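Side-chain contacts in putative methyltransferase from antibiotic biosynthesis pathway (Anabaena variabilis ATCC 29413, PDB 3EGE), which probably transfers a methyl group from S-adenosylmethionine to an acceptor, as other members of its methyltransferase superfamily do: residues A[25-30]-A[55-60]; A[84-89]-A[106-111]; A[136-141]-A[237-242]. One frame throughout, in Å; residues are numbered along the deposited sequence.

Interaction 1 (A[25-30]-A[55-60]); sequences AIINLL and QGLFVY
Ile27 and Leu57 meet through their terminal methyls, Ile27 CD1 lying 3.8 Å from Leu57 CD1, and this pair forms the close-packed, inner part of the contact. The two side chains run past each other in opposite directions, so each reaches alongside the other. Leu30, one turn further along the helix, adds a second methyl: its CD1 comes to 4.2 Å from Leu57 CD1, a looser touch. Leu57 thus faces two residues spaced i, i+3 on one side of helix 20-30, and its branched, wholly apolar end suits a buried place where its neighbours across the contact are the methyls of Ile27 and Leu30. Helix 20-30 packs against the Rossmann-like sheet of the methyltransferase superfamily, here where the chain leaves helix 47-53 and leads into the parallel strand 58-62. Gly56 makes that exit with a positive phi of 95°, a conformation in which a beta carbon would collide with the carbonyl O of Gln55, so glycine suits the place. Leu52 of helix 47-53 also touches Ile27 and adds to the apolar patch.

Toward solvent the contact changes character. The exposed Gln55 meets Ile27 with only the aliphatic root of its side chain: Gln55 CB is 3.7 Å from Ile27 CD1, and Gln55 CG is 3.9 Å from Ile27 CG1. The bend at chi2 (-67°) turns the amide off the line of the chain, and no hydrogen bond spans the two segments. Glutamine fits this outer position because its methylenes can cover an isoleucine while its polar end stays outside the apolar cluster.

Interaction 2 (A[84-89]-A[106-111]); sequences YAENLA and HFSHLE
Ala85 sets its methyl squarely on the face of the Phe107 ring, joining two loops of the Rossmann-like methyltransferase fold: the one between strands 78-81 and 97-101, and the one leading into helix 110-120. The apolar part is a CH-pi contact. Ala85 CB stands 3.4 Å from the centroid of the Phe107 ring and 5° off its normal, so all six ring carbons are almost equally near. A small residue suits this place, since a single methyl lets the backbone of the type I turn from Tyr84 to Asn87 come close to the ring. Ile41 of the central sheet and Ser113 of helix 110-120 touch both Ala85 and Phe107.

The polar part lies on the outer side and works through water. A chi1 of 66° tucks Glu86 CG over its own backbone, and the chain bends again at chi2, bringing the carboxylate near Ser108 without a direct bond, Glu86 OE1 being 3.7 Å from Ser108 OG. One water donates to Glu86 OE1 at 3.0 Å and accepts from Ser108 N at 3.3 Å. A second water donates to Glu86 OE2 at 3.0 Å. The link between this second water O and Ser108 OG is weak, at 3.5 Å.

Interaction 3 (A[136-141]-A[237-242]); sequences AQRIWL and RKYGEI
Tyr239 lays its ring across the CB of Trp140, which stands over one face, 3.4 Å from the Tyr239 ring centroid and 17° off the normal. Lys238 CB covers the opposite face, so the phenol ring is held between two aliphatic carbons. The two aromatic planes lie at 50°, and it is the tryptophan's methylene that does the pressing. The indole itself extends past Tyr239 toward Ile242, whose CD1 meets the indole edge in its plane, 3.6 Å from Trp140 CD1. Here the loop that follows strand 126-131 of the Rossmann-like sheet is joined to residues 239-242, within the mainly helical part of the chain. A large indole suits the junction, since its NE1 hydrogen-bonds to the carbonyl O of Trp193 while Trp235 meets its ring edge-to-face. Arg138 reaches the Tyr239 edge with NH2, 4.1 Å from Tyr239 CE1, the guanidinium and ring planes 76° apart. Asp143 draws both polar ends together: its OD2 forms a salt bridge with Arg138 NH2 and a hydrogen bond with Tyr239 OH.

In the fold
Followed from the N terminus, the three contacts come in series, none enclosing or crossing another. Interaction 1 closes a loop of 24 intervening residues, which holds strand 37-41 and helix 47-53, and ties helix 20-30 to the turn leading into strand 58-62. Interaction 2 then closes a shorter one, 16 residues around strand 97-101, on the same Rossmann-like half; its centre is about 21 Å from that of interaction 1. Interaction 3 spans 95 residues, about half of them helical, and brings the loop after strand 126-131 to residues 239-242. It lies across the chain's centre from both others, its centre about 34 and 36 Å from theirs.

Interaction 1 (A[25-30]-A[55-60])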
# COMPACT_ATOMS: atom_id res chain seq x y z
N ALA A 25 11.73 -1.76 5.30
CA ALA A 25 11.18 -3.08 4.93
C ALA A 25 11.38 -3.35 3.43
O ALA A 25 11.88 -4.40 3.05
CB ALA A 25 9.68 -3.17 5.29
N ILE A 26 11.01 -2.37 2.59
CA ILE A 26 11.18 -2.46 1.11
C ILE A 26 12.67 -2.57 0.74
O ILE A 26 13.05 -3.44 -0.05
CB ILE A 26 10.56 -1.25 0.39
CG1 ILE A 26 9.04 -1.17 0.61
CG2 ILE A 26 10.83 -1.30 -1.13
CD1 ILE A 26 8.48 0.24 0.34
N ILE A 27 13.49 -1.71 1.34
CA ILE A 27 14.94 -1.72 1.11
C ILE A 27 15.55 -3.08 1.48
O ILE A 27 16.38 -3.59 0.72
CB ILE A 27 15.66 -0.55 1.88
CG1 ILE A 27 15.31 0.80 1.25
CG2 ILE A 27 17.21 -0.71 1.88
CD1 ILE A 27 15.88 1.06 -0.16
N ASN A 28 15.13 -3.66 2.61
CA ASN A 28 15.66 -4.96 3.05
C ASN A 28 15.27 -6.11 2.10
O ASN A 28 16.12 -6.93 1.75
CB ASN A 28 15.32 -5.24 4.52
CG ASN A 28 16.01 -4.24 5.48
OD1 ASN A 28 17.16 -3.84 5.27
ND2 ASN A 28 15.30 -3.85 6.53
N LEU A 29 14.01 -6.12 1.66
CA LEU A 29 13.55 -7.12 0.68
C LEU A 29 14.21 -6.99 -0.72
O LEU A 29 14.40 -7.99 -1.41
CB LEU A 29 12.02 -7.10 0.54
CG LEU A 29 11.26 -7.63 1.77
CD1 LEU A 29 9.75 -7.45 1.58
CD2 LEU A 29 11.62 -9.11 2.07
N LEU A 30 14.54 -5.76 -1.11
CA LEU A 30 15.19 -5.48 -2.40
C LEU A 30 16.62 -5.95 -2.38
O LEU A 30 17.10 -6.48 -3.39
CB LEU A 30 15.14 -3.98 -2.75
CG LEU A 30 13.82 -3.40 -3.25
CD1 LEU A 30 13.95 -1.89 -3.32
CD2 LEU A 30 13.38 -3.98 -4.61
N GLN A 55 17.25 6.84 -0.69
CA GLN A 55 18.10 5.77 -0.13
C GLN A 55 19.28 5.42 -1.03
O GLN A 55 20.03 4.54 -0.67
CB GLN A 55 17.29 4.49 0.13
CG GLN A 55 16.18 4.61 1.18
CD GLN A 55 16.69 4.86 2.59
OE1 GLN A 55 16.17 5.73 3.28
NE2 GLN A 55 17.71 4.12 3.01
N GLY A 56 19.46 6.07 -2.17
CA GLY A 56 20.53 5.78 -3.11
C GLY A 56 20.14 4.83 -4.23
O GLY A 56 20.94 3.97 -4.62
N LEU A 57 18.92 4.98 -4.75
CA LEU A 57 18.43 4.20 -5.88
C LEU A 57 17.92 5.11 -6.99
O LEU A 57 17.51 6.24 -6.72
CB LEU A 57 17.27 3.30 -5.43
CG LEU A 57 17.62 2.14 -4.50
CD1 LEU A 57 16.36 1.55 -3.90
CD2 LEU A 57 18.47 1.07 -5.25
N PHE A 58 18.00 4.63 -8.24
CA PHE A 58 17.35 5.32 -9.37
C PHE A 58 15.98 4.64 -9.46
O PHE A 58 15.90 3.41 -9.31
CB PHE A 58 18.15 5.20 -10.65
CG PHE A 58 19.46 5.93 -10.59
CD1 PHE A 58 19.54 7.28 -10.94
CD2 PHE A 58 20.63 5.26 -10.18
CE1 PHE A 58 20.77 7.96 -10.89
CE2 PHE A 58 21.86 5.93 -10.11
CZ PHE A 58 21.93 7.29 -10.47
N VAL A 59 14.91 5.43 -9.62
CA VAL A 59 13.54 4.92 -9.65
C VAL A 59 12.81 5.31 -10.93
O VAL A 59 12.79 6.48 -11.29
CB VAL A 59 12.68 5.40 -8.42
CG1 VAL A 59 11.30 4.71 -8.41
CG2 VAL A 59 13.38 5.13 -7.09
N TYR A 60 12.22 4.32 -11.62
CA TYR A 60 11.35 4.57 -12.78
C TYR A 60 9.91 4.40 -12.24
O TYR A 60 9.45 3.27 -12.03
CB TYR A 60 11.65 3.62 -13.95
CG TYR A 60 13.05 3.66 -14.54
CD1 TYR A 60 13.85 4.81 -14.48
CD2 TYR A 60 13.55 2.55 -15.24
CE1 TYR A 60 15.14 4.84 -15.05
CE2 TYR A 60 14.84 2.57 -15.83
CZ TYR A 60 15.62 3.72 -15.72
OH TYR A 60 16.86 3.74 -16.28

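Interaction 2 (A[84-89]-A[106-111])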
# COMPACT_ATOMS: atom_id res chain seq x y z
N TYR A 84 -0.24 2.32 -17.76
CA TYR A 84 -0.84 1.26 -16.98
C TYR A 84 0.14 0.12 -16.73
O TYR A 84 1.03 -0.13 -17.54
CB TYR A 84 -2.08 0.72 -17.69
CG TYR A 84 -3.19 1.72 -17.91
CD1 TYR A 84 -3.98 2.16 -16.85
CD2 TYR A 84 -3.48 2.19 -19.20
CE1 TYR A 84 -5.03 3.08 -17.04
CE2 TYR A 84 -4.54 3.11 -19.43
CZ TYR A 84 -5.31 3.54 -18.33
OH TYR A 84 -6.33 4.44 -18.54
N ALA A 85 -0.06 -0.57 -15.63
CA ALA A 85 0.78 -1.71 -15.21
C ALA A 85 0.90 -2.84 -16.24
O ALA A 85 1.95 -3.49 -16.33
CB ALA A 85 0.31 -2.25 -13.88
N GLU A 86 -0.17 -3.05 -17.02
CA GLU A 86 -0.24 -4.12 -18.03
C GLU A 86 0.54 -3.88 -19.34
O GLU A 86 0.63 -4.80 -20.19
CB GLU A 86 -1.70 -4.49 -18.38
CG GLU A 86 -2.59 -3.43 -19.10
CD GLU A 86 -3.35 -2.46 -18.18
OE1 GLU A 86 -3.11 -2.47 -16.93
OE2 GLU A 86 -4.20 -1.69 -18.71
N ASN A 87 1.03 -2.66 -19.52
CA ASN A 87 1.79 -2.27 -20.70
C ASN A 87 2.79 -1.17 -20.34
O ASN A 87 2.52 0.04 -20.50
CB ASN A 87 0.83 -1.84 -21.80
CG ASN A 87 1.54 -1.47 -23.09
OD1 ASN A 87 2.60 -2.04 -23.44
ND2 ASN A 87 0.97 -0.52 -23.82
N LEU A 88 3.94 -1.61 -19.83
CA LEU A 88 5.01 -0.72 -19.42
C LEU A 88 5.84 -0.35 -20.66
O LEU A 88 6.18 -1.21 -21.46
CB LEU A 88 5.89 -1.39 -18.36
CG LEU A 88 5.19 -1.89 -17.08
CD1 LEU A 88 6.17 -2.72 -16.19
CD2 LEU A 88 4.56 -0.76 -16.27
N ALA A 89 6.17 0.95 -20.79
CA ALA A 89 7.02 1.46 -21.88
C ALA A 89 8.53 1.18 -21.66
O ALA A 89 9.34 1.39 -22.54
CB ALA A 89 6.81 2.93 -22.07
N HIS A 106 -5.37 -2.17 -7.64
CA HIS A 106 -5.90 -1.24 -8.60
C HIS A 106 -5.63 -1.65 -10.06
O HIS A 106 -6.13 -0.99 -10.96
CB HIS A 106 -5.35 0.16 -8.38
CG HIS A 106 -5.66 0.73 -7.03
ND1 HIS A 106 -6.94 0.78 -6.53
CD2 HIS A 106 -4.86 1.34 -6.12
CE1 HIS A 106 -6.91 1.35 -5.33
NE2 HIS A 106 -5.66 1.71 -5.07
N PHE A 107 -4.86 -2.72 -10.31
CA PHE A 107 -4.56 -3.13 -11.69
C PHE A 107 -5.72 -3.94 -12.29
O PHE A 107 -6.34 -4.75 -11.60
CB PHE A 107 -3.24 -3.94 -11.80
CG PHE A 107 -2.00 -3.27 -11.20
CD1 PHE A 107 -1.94 -1.90 -10.90
CD2 PHE A 107 -0.85 -4.03 -11.02
CE1 PHE A 107 -0.76 -1.33 -10.36
CE2 PHE A 107 0.33 -3.47 -10.49
CZ PHE A 107 0.37 -2.12 -10.16
N SER A 108 -5.99 -3.73 -13.58
CA SER A 108 -7.11 -4.40 -14.26
C SER A 108 -6.75 -5.80 -14.79
O SER A 108 -7.63 -6.66 -14.87
CB SER A 108 -7.67 -3.50 -15.39
OG SER A 108 -6.72 -3.34 -16.44
N HIS A 109 -5.50 -6.03 -15.19
CA HIS A 109 -5.05 -7.37 -15.68
C HIS A 109 -3.80 -7.70 -14.90
O HIS A 109 -2.69 -7.42 -15.33
CB HIS A 109 -4.85 -7.33 -17.20
CG HIS A 109 -6.08 -6.94 -17.95
ND1 HIS A 109 -7.18 -7.77 -18.08
CD2 HIS A 109 -6.40 -5.79 -18.61
CE1 HIS A 109 -8.11 -7.16 -18.78
NE2 HIS A 109 -7.66 -5.96 -19.12
N LEU A 110 -4.01 -8.26 -13.70
CA LEU A 110 -2.94 -8.55 -12.73
C LEU A 110 -1.86 -9.51 -13.24
O LEU A 110 -0.69 -9.30 -12.97
CB LEU A 110 -3.52 -9.07 -11.40
CG LEU A 110 -2.61 -9.18 -10.16
CD1 LEU A 110 -1.94 -7.84 -9.83
CD2 LEU A 110 -3.41 -9.70 -8.96
N GLU A 111 -2.28 -10.52 -14.00
CA GLU A 111 -1.37 -11.52 -14.56
C GLU A 111 -0.39 -10.89 -15.54
O GLU A 111 0.82 -11.03 -15.39
CB GLU A 111 -2.18 -12.67 -15.16
CG GLU A 111 -1.31 -13.82 -15.70
CD GLU A 111 -1.85 -15.22 -15.38
OE1 GLU A 111 -3.06 -15.37 -15.09
OE2 GLU A 111 -1.03 -16.18 -15.40
O HOH W 1 -4.49 -1.05 -14.74
O HOH W 2 -6.59 -0.16 -17.87

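Interaction 3 (A[136-141]-A[237-242])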
# COMPACT_ATOMS: atom_id res chain seq x y z
N ALA A 136 -6.87 -10.66 8.36
CA ALA A 136 -6.86 -9.68 9.43
C ALA A 136 -7.62 -10.17 10.69
O ALA A 136 -8.53 -11.04 10.64
CB ALA A 136 -7.45 -8.34 8.94
N GLN A 137 -7.18 -9.64 11.82
CA GLN A 137 -7.84 -9.86 13.07
C GLN A 137 -8.98 -8.81 13.17
O GLN A 137 -9.01 -7.84 12.40
CB GLN A 137 -6.84 -9.82 14.23
CG GLN A 137 -6.24 -8.49 14.62
CD GLN A 137 -5.08 -8.69 15.61
OE1 GLN A 137 -3.93 -8.89 15.20
NE2 GLN A 137 -5.40 -8.71 16.90
N ARG A 138 -9.94 -9.09 14.04
CA ARG A 138 -11.10 -8.21 14.29
C ARG A 138 -10.64 -6.76 14.59
O ARG A 138 -9.85 -6.56 15.48
CB ARG A 138 -11.89 -8.78 15.48
CG ARG A 138 -13.07 -7.96 15.97
CD ARG A 138 -14.35 -8.21 15.22
NE ARG A 138 -15.31 -7.14 15.49
CZ ARG A 138 -15.97 -6.96 16.63
NH1 ARG A 138 -15.85 -7.78 17.67
NH2 ARG A 138 -16.78 -5.94 16.73
N ILE A 139 -11.11 -5.79 13.81
CA ILE A 139 -10.77 -4.36 14.00
C ILE A 139 -12.07 -3.60 14.20
O ILE A 139 -13.02 -3.77 13.43
CB ILE A 139 -10.05 -3.70 12.73
CG1 ILE A 139 -8.96 -4.60 12.15
CG2 ILE A 139 -9.42 -2.34 13.07
CD1 ILE A 139 -7.90 -5.03 13.19
N TRP A 140 -12.09 -2.75 15.22
CA TRP A 140 -13.21 -1.83 15.51
C TRP A 140 -13.64 -0.95 14.32
O TRP A 140 -14.82 -0.64 14.19
CB TRP A 140 -12.83 -0.89 16.69
CG TRP A 140 -11.73 0.04 16.37
CD1 TRP A 140 -10.41 -0.20 16.53
CD2 TRP A 140 -11.84 1.33 15.76
NE1 TRP A 140 -9.69 0.85 16.07
CE2 TRP A 140 -10.53 1.81 15.58
CE3 TRP A 140 -12.93 2.12 15.35
CZ2 TRP A 140 -10.27 3.07 15.03
CZ3 TRP A 140 -12.68 3.37 14.79
CH2 TRP A 140 -11.35 3.82 14.62
N LEU A 141 -12.66 -0.53 13.50
CA LEU A 141 -12.84 0.41 12.38
C LEU A 141 -14.01 0.10 11.46
O LEU A 141 -14.80 0.99 11.11
CB LEU A 141 -11.53 0.50 11.55
CG LEU A 141 -11.42 1.52 10.40
CD1 LEU A 141 -11.76 2.93 10.90
CD2 LEU A 141 -10.02 1.46 9.71
N ARG A 237 -15.28 1.30 26.21
CA ARG A 237 -15.97 0.12 26.73
C ARG A 237 -15.91 -1.07 25.74
O ARG A 237 -15.56 -2.18 26.10
CB ARG A 237 -17.43 0.47 27.03
CG ARG A 237 -18.20 -0.57 27.84
CD ARG A 237 -19.69 -0.26 27.91
NE ARG A 237 -20.40 -0.45 26.64
CZ ARG A 237 -20.75 -1.63 26.12
NH1 ARG A 237 -20.41 -2.79 26.70
NH2 ARG A 237 -21.40 -1.66 24.96
N LYS A 238 -16.23 -0.79 24.48
CA LYS A 238 -16.26 -1.82 23.43
C LYS A 238 -14.91 -2.24 22.90
O LYS A 238 -14.70 -3.42 22.64
CB LYS A 238 -17.13 -1.33 22.26
CG LYS A 238 -18.62 -1.54 22.50
CD LYS A 238 -19.53 -0.44 21.99
CE LYS A 238 -19.31 0.04 20.61
NZ LYS A 238 -20.42 0.98 20.26
N TYR A 239 -13.99 -1.28 22.76
CA TYR A 239 -12.70 -1.51 22.08
C TYR A 239 -11.40 -1.07 22.77
O TYR A 239 -10.31 -1.30 22.20
CB TYR A 239 -12.77 -0.77 20.72
CG TYR A 239 -14.01 -1.02 19.90
CD1 TYR A 239 -14.25 -2.28 19.32
CD2 TYR A 239 -14.97 -0.01 19.70
CE1 TYR A 239 -15.40 -2.53 18.56
CE2 TYR A 239 -16.15 -0.25 18.94
CZ TYR A 239 -16.34 -1.50 18.37
OH TYR A 239 -17.45 -1.74 17.62
N GLY A 240 -11.51 -0.47 23.96
CA GLY A 240 -10.37 0.15 24.66
C GLY A 240 -9.09 -0.63 24.90
O GLY A 240 -8.01 -0.04 25.03
N GLU A 241 -9.20 -1.96 24.97
CA GLU A 241 -8.03 -2.86 25.14
C GLU A 241 -7.02 -2.79 24.01
O GLU A 241 -5.85 -3.11 24.21
CB GLU A 241 -8.49 -4.33 25.32
CG GLU A 241 -9.21 -4.61 26.65
CD GLU A 241 -8.31 -4.40 27.87
OE1 GLU A 241 -7.15 -4.91 27.89
OE2 GLU A 241 -8.77 -3.71 28.82
N ILE A 242 -7.47 -2.37 22.83
CA ILE A 242 -6.60 -2.19 21.65
C ILE A 242 -5.47 -1.16 21.91
O ILE A 242 -4.41 -1.24 21.30
CB ILE A 242 -7.45 -1.82 20.39
CG1 ILE A 242 -6.71 -2.17 19.09
CG2 ILE A 242 -7.89 -0.35 20.43
CD1 ILE A 242 -7.54 -1.97 17.82